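Local structure of ribokinase, putative (Burkholderia thailandensis, 3B1N) at residues B[216-221]-B[226-231]. The protein is a nucleoside kinase of the ribokinase (PfkB) family that probably transfers a phosphate from ATP to nucleosides such as inosine and the drug mizoribine. Numbering follows the deposited sequence. Where two conformers were deposited one is given.
Sequences ALIITR and ATIRHR. With ADP (adenosine-5'-diphosphate), chain G.
Ala216 starts the contact by setting CB against Ile228 CG2, while its CA–H leans on Arg229 O. That carbonyl mainly serves Leu217: Leu217 N binds it at 2.8 Å, and Arg229 N returns a bond to Leu217 O. The same Leu217 oxygen accepts a hydrogen bond from a water, which also sits 2.6 Å from Thr227 OG1 and so ties backbone to side chain. Ile218 and Ile228 form a non-hydrogen-bonded pair, their side chains side by side and pointing the same way, CG1 to CG1 at 4.0 Å; Phe255 and Leu259 of helix 251-264 pack on Ile218 there. This is an antiparallel hairpin near one edge of the central sheet of the ribokinase fold: strand 216-220 runs parallel to 188-192, and 226-230 passes the sheet on to 233-237. Ile219 makes the second two-way backbone pair with Thr227: Ile219 N gives to Thr227 O at 3.0 Å, and Thr227 N gives back to Ile219 O. On the same face Ile219 CG2 lies 4.0 Å above the centre of the Arg221 guanidinium. Thr220, beside Ala226, turns its hydroxyl to the nucleotide: with chi1 at 67°, OG1 stands between backbone N and carbonyl carbon and donates to ADP O2A at 2.6 Å, close to Asn192, which also hydrogen-bonds the ADP. Arg221 runs back along the face of the sheet that carries Ile219 and Thr227, extended from CG to NE, and its NH2 gives Thr227 OG1 a bent bond of 2.9 Å, with the hydroxyl 20° out of the guanidinium plane.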
ATOM      1  N   ALA B 216     -30.728  12.726   0.719  1.00 18.77           N
ATOM      2  CA  ALA B 216     -30.247  11.972  -0.440  1.00 17.81           C
ATOM      3  C   ALA B 216     -29.138  11.050   0.026  1.00 16.88           C
ATOM      4  O   ALA B 216     -28.355  11.432   0.903  1.00 16.64           O
ATOM      5  CB  ALA B 216     -29.715  12.892  -1.576  1.00 17.25           C
ATOM      6  N   LEU B 217     -29.130   9.849  -0.529  1.00 15.37           N
ATOM      7  CA  LEU B 217     -28.069   8.841  -0.315  1.00 15.50           C
ATOM      8  C   LEU B 217     -27.413   8.666  -1.666  1.00 14.79           C
ATOM      9  O   LEU B 217     -28.021   8.213  -2.639  1.00 15.47           O
ATOM     10  CB  LEU B 217     -28.665   7.514   0.149  1.00 15.38           C
ATOM     11  CG  LEU B 217     -27.808   6.232   0.112  1.00 16.65           C
ATOM     12  CD1 LEU B 217     -26.494   6.402   0.889  1.00 18.96           C
ATOM     13  CD2 LEU B 217     -28.582   5.012   0.612  1.00 20.32           C
ATOM     14  N   ILE B 218     -26.137   9.057  -1.721  1.00 13.31           N
ATOM     15  CA  ILE B 218     -25.386   9.077  -2.968  1.00 12.87           C
ATOM     16  C   ILE B 218     -24.317   8.003  -2.864  1.00 12.52           C
ATOM     17  O   ILE B 218     -23.545   8.000  -1.884  1.00 12.87           O
ATOM     18  CB  ILE B 218     -24.715  10.452  -3.179  1.00 12.37           C
ATOM     19  CG1 ILE B 218     -25.759  11.596  -3.241  1.00 15.92           C
ATOM     20  CG2 ILE B 218     -23.869  10.442  -4.411  1.00 14.50           C
ATOM     21  CD1 ILE B 218     -25.720  12.490  -2.043  1.00 14.76           C
ATOM     22  N   ILE B 219     -24.329   7.092  -3.836  1.00 12.72           N
ATOM     23  CA  ILE B 219     -23.383   5.952  -3.865  1.00 12.24           C
ATOM     24  C   ILE B 219     -22.663   5.946  -5.200  1.00 12.19           C
ATOM     25  O   ILE B 219     -23.303   5.829  -6.265  1.00 12.16           O
ATOM     26  CB  ILE B 219     -24.074   4.593  -3.568  1.00 11.05           C
ATOM     27  CG1 ILE B 219     -24.806   4.650  -2.234  1.00 13.04           C
ATOM     28  CG2 ILE B 219     -22.980   3.469  -3.708  1.00 11.78           C
ATOM     29  CD1 ILE B 219     -25.811   3.479  -2.023  1.00 14.65           C
ATOM     30  N   THR B 220     -21.338   6.100  -5.141  1.00 12.59           N
ATOM     31  CA  THR B 220     -20.554   6.131  -6.377  1.00 12.11           C
ATOM     32  C   THR B 220     -20.072   4.713  -6.655  1.00 12.94           C
ATOM     33  O   THR B 220     -19.800   3.935  -5.705  1.00 13.88           O
ATOM     34  CB  THR B 220     -19.383   7.118  -6.282  1.00 12.79           C
ATOM     35  OG1 THR B 220     -18.425   6.646  -5.323  1.00 13.01           O
ATOM     36  CG2 THR B 220     -19.907   8.483  -5.816  1.00 13.14           C
ATOM     37  N   ARG B 221     -19.980   4.410  -7.951  1.00 12.72           N
ATOM     38  CA  ARG B 221     -19.684   3.073  -8.450  0.50 13.18           C
ATOM     39  C   ARG B 221     -18.552   3.108  -9.477  1.00 13.21           C
ATOM     40  O   ARG B 221     -18.567   2.409 -10.501  1.00 12.60           O
ATOM     41  CB  ARG B 221     -20.990   2.451  -9.008  0.50 13.49           C
ATOM     42  CG  ARG B 221     -22.175   2.592  -8.061  0.50 14.48           C
ATOM     43  CD  ARG B 221     -23.446   1.918  -8.556  0.50 15.52           C
ATOM     44  NE  ARG B 221     -24.619   2.260  -7.740  0.50 19.68           N
ATOM     45  CZ  ARG B 221     -25.064   1.565  -6.681  0.50 19.25           C
ATOM     46  NH1 ARG B 221     -24.428   0.460  -6.266  0.50 22.16           N
ATOM     47  NH2 ARG B 221     -26.151   1.974  -6.021  0.50 19.12           N
ATOM     48  N   ALA B 226     -22.906   6.500 -10.805  1.00 12.97           N
ATOM     49  CA  ALA B 226     -23.352   6.637  -9.415  1.00 13.41           C
ATOM     50  C   ALA B 226     -24.855   6.583  -9.341  1.00 13.74           C
ATOM     51  O   ALA B 226     -25.505   6.735 -10.386  1.00 14.61           O
ATOM     52  CB  ALA B 226     -22.869   8.016  -8.846  1.00 13.52           C
ATOM     53  N   THR B 227     -25.389   6.416  -8.126  1.00 14.55           N
ATOM     54  CA  THR B 227     -26.848   6.568  -7.899  1.00 15.42           C
ATOM     55  C   THR B 227     -27.118   7.617  -6.858  1.00 15.27           C
ATOM     56  O   THR B 227     -26.372   7.743  -5.884  1.00 14.89           O
ATOM     57  CB  THR B 227     -27.480   5.246  -7.477  1.00 16.42           C
ATOM     58  OG1 THR B 227     -26.786   4.738  -6.359  1.00 19.50           O
ATOM     59  CG2 THR B 227     -27.406   4.234  -8.591  1.00 19.46           C
ATOM     60  N   ILE B 228     -28.197   8.372  -7.053  1.00 13.97           N
ATOM     61  CA  ILE B 228     -28.637   9.319  -6.042  1.00 14.45           C
ATOM     62  C   ILE B 228     -30.071   8.976  -5.674  1.00 16.15           C
ATOM     63  O   ILE B 228     -31.015   9.205  -6.473  1.00 16.88           O
ATOM     64  CB  ILE B 228     -28.581  10.734  -6.572  1.00 14.77           C
ATOM     65  CG1 ILE B 228     -27.120  11.065  -6.961  1.00 13.75           C
ATOM     66  CG2 ILE B 228     -29.115  11.742  -5.516  1.00 16.63           C
ATOM     67  CD1 ILE B 228     -26.901  12.520  -7.495  1.00 15.53           C
ATOM     68  N   ARG B 229     -30.235   8.481  -4.480  1.00 16.70           N
ATOM     69  CA  ARG B 229     -31.561   8.117  -3.947  1.00 19.25           C
ATOM     70  C   ARG B 229     -32.081   9.267  -3.090  1.00 20.83           C
ATOM     71  O   ARG B 229     -31.465   9.655  -2.105  1.00 20.82           O
ATOM     72  CB  ARG B 229     -31.422   6.850  -3.087  1.00 19.95           C
ATOM     73  CG  ARG B 229     -32.723   6.474  -2.373  1.00 25.56           C
ATOM     74  CD  ARG B 229     -33.271   5.203  -2.945  1.00 34.33           C
ATOM     75  NE  ARG B 229     -32.839   4.042  -2.198  1.00 39.25           N
ATOM     76  CZ  ARG B 229     -33.602   3.398  -1.313  1.00 40.54           C
ATOM     77  NH1 ARG B 229     -34.819   3.823  -1.033  1.00 41.56           N
ATOM     78  NH2 ARG B 229     -33.116   2.345  -0.680  1.00 42.36           N
ATOM     79  N   HIS B 230     -33.258   9.784  -3.453  1.00 22.62           N
ATOM     80  CA  HIS B 230     -33.879  10.908  -2.743  1.00 25.83           C
ATOM     81  C   HIS B 230     -35.375  10.607  -2.625  1.00 28.71           C
ATOM     82  O   HIS B 230     -35.833   9.601  -3.153  1.00 29.57           O
ATOM     83  CB  HIS B 230     -33.622  12.230  -3.472  1.00 25.08           C
ATOM     84  CG  HIS B 230     -34.047  12.225  -4.910  1.00 25.10           C
ATOM     85  ND1 HIS B 230     -35.178  12.888  -5.357  1.00 27.56           N
ATOM     86  CD2 HIS B 230     -33.508  11.625  -5.997  1.00 26.46           C
ATOM     87  CE1 HIS B 230     -35.324  12.675  -6.655  1.00 27.64           C
ATOM     88  NE2 HIS B 230     -34.311  11.934  -7.074  1.00 29.76           N
ATOM     89  N   ARG B 231     -36.101  11.483  -1.928  1.00 32.13           N
ATOM     90  CA  ARG B 231     -37.566  11.413  -1.699  1.00 34.98           C
ATOM     91  C   ARG B 231     -38.362  10.761  -2.847  1.00 35.19           C
ATOM     92  O   ARG B 231     -39.030   9.727  -2.670  1.00 36.30           O
ATOM     93  CB  ARG B 231     -38.049  12.863  -1.434  1.00 36.13           C
ATOM     94  CG  ARG B 231     -39.532  13.118  -1.123  1.00 41.54           C
ATOM     95  CD  ARG B 231     -39.853  13.003   0.364  1.00 47.56           C
ATOM     96  NE  ARG B 231     -40.154  11.607   0.686  1.00 53.78           N
ATOM     97  CZ  ARG B 231     -40.931  11.196   1.689  1.00 56.55           C
ATOM     98  NH1 ARG B 231     -41.504  12.076   2.510  1.00 58.71           N
ATOM     99  NH2 ARG B 231     -41.138   9.892   1.867  1.00 56.83           N
TER
HETATM  100  PB  ADP G 402     -13.845   6.906  -4.646  1.00 12.87           P
HETATM  101  O1B ADP G 402     -13.638   5.440  -4.298  1.00 20.07           O
HETATM  102  O2B ADP G 402     -14.532   7.600  -3.510  1.00 15.69           O
HETATM  103  O3B ADP G 402     -12.729   7.731  -5.181  1.00 12.80           O
HETATM  104  PA  ADP G 402     -15.312   6.119  -7.142  1.00 11.76           P
HETATM  105  O1A ADP G 402     -14.157   5.191  -7.545  1.00 12.78           O
HETATM  106  O2A ADP G 402     -16.682   5.547  -6.944  1.00 12.19           O
HETATM  107  O3A ADP G 402     -15.039   6.905  -5.799  1.00 14.35           O
HETATM  108  O5' ADP G 402     -15.248   7.204  -8.265  1.00 10.82           O
HETATM  109  C5' ADP G 402     -16.083   8.354  -8.083  1.00 10.81           C
HETATM  110  C4' ADP G 402     -16.653   8.893  -9.386  1.00  9.30           C
HETATM  111  O4' ADP G 402     -15.566   9.278 -10.254  1.00 10.44           O
HETATM  112  C3' ADP G 402     -17.479   7.861 -10.192  1.00 11.39           C
HETATM  113  O3' ADP G 402     -18.828   7.779  -9.708  1.00 12.01           O
HETATM  114  C2' ADP G 402     -17.277   8.376 -11.594  1.00 11.27           C
HETATM  115  O2' ADP G 402     -18.209   9.446 -11.862  1.00 11.50           O
HETATM  116  C1' ADP G 402     -15.884   8.941 -11.600  1.00 11.81           C
HETATM  117  N9  ADP G 402     -14.930   7.880 -12.026  1.00 11.55           N
HETATM  118  C8  ADP G 402     -14.228   6.980 -11.265  1.00 12.61           C
HETATM  119  N7  ADP G 402     -13.505   6.143 -12.077  1.00 11.64           N
HETATM  120  C5  ADP G 402     -13.810   6.456 -13.327  1.00 11.95           C
HETATM  121  C6  ADP G 402     -13.434   5.943 -14.643  1.00 13.91           C
HETATM  122  N6  ADP G 402     -12.566   4.894 -14.694  1.00 15.72           N
HETATM  123  N1  ADP G 402     -13.944   6.519 -15.716  1.00 13.64           N
HETATM  124  C2  ADP G 402     -14.807   7.561 -15.647  1.00 15.35           C
HETATM  125  N3  ADP G 402     -15.173   8.092 -14.473  1.00 13.61           N
HETATM  126  C4  ADP G 402     -14.744   7.582 -13.320  1.00 11.38           C
HETATM  127  O   HOH W   1     -27.882   5.689  -4.152  1.00 21.86           O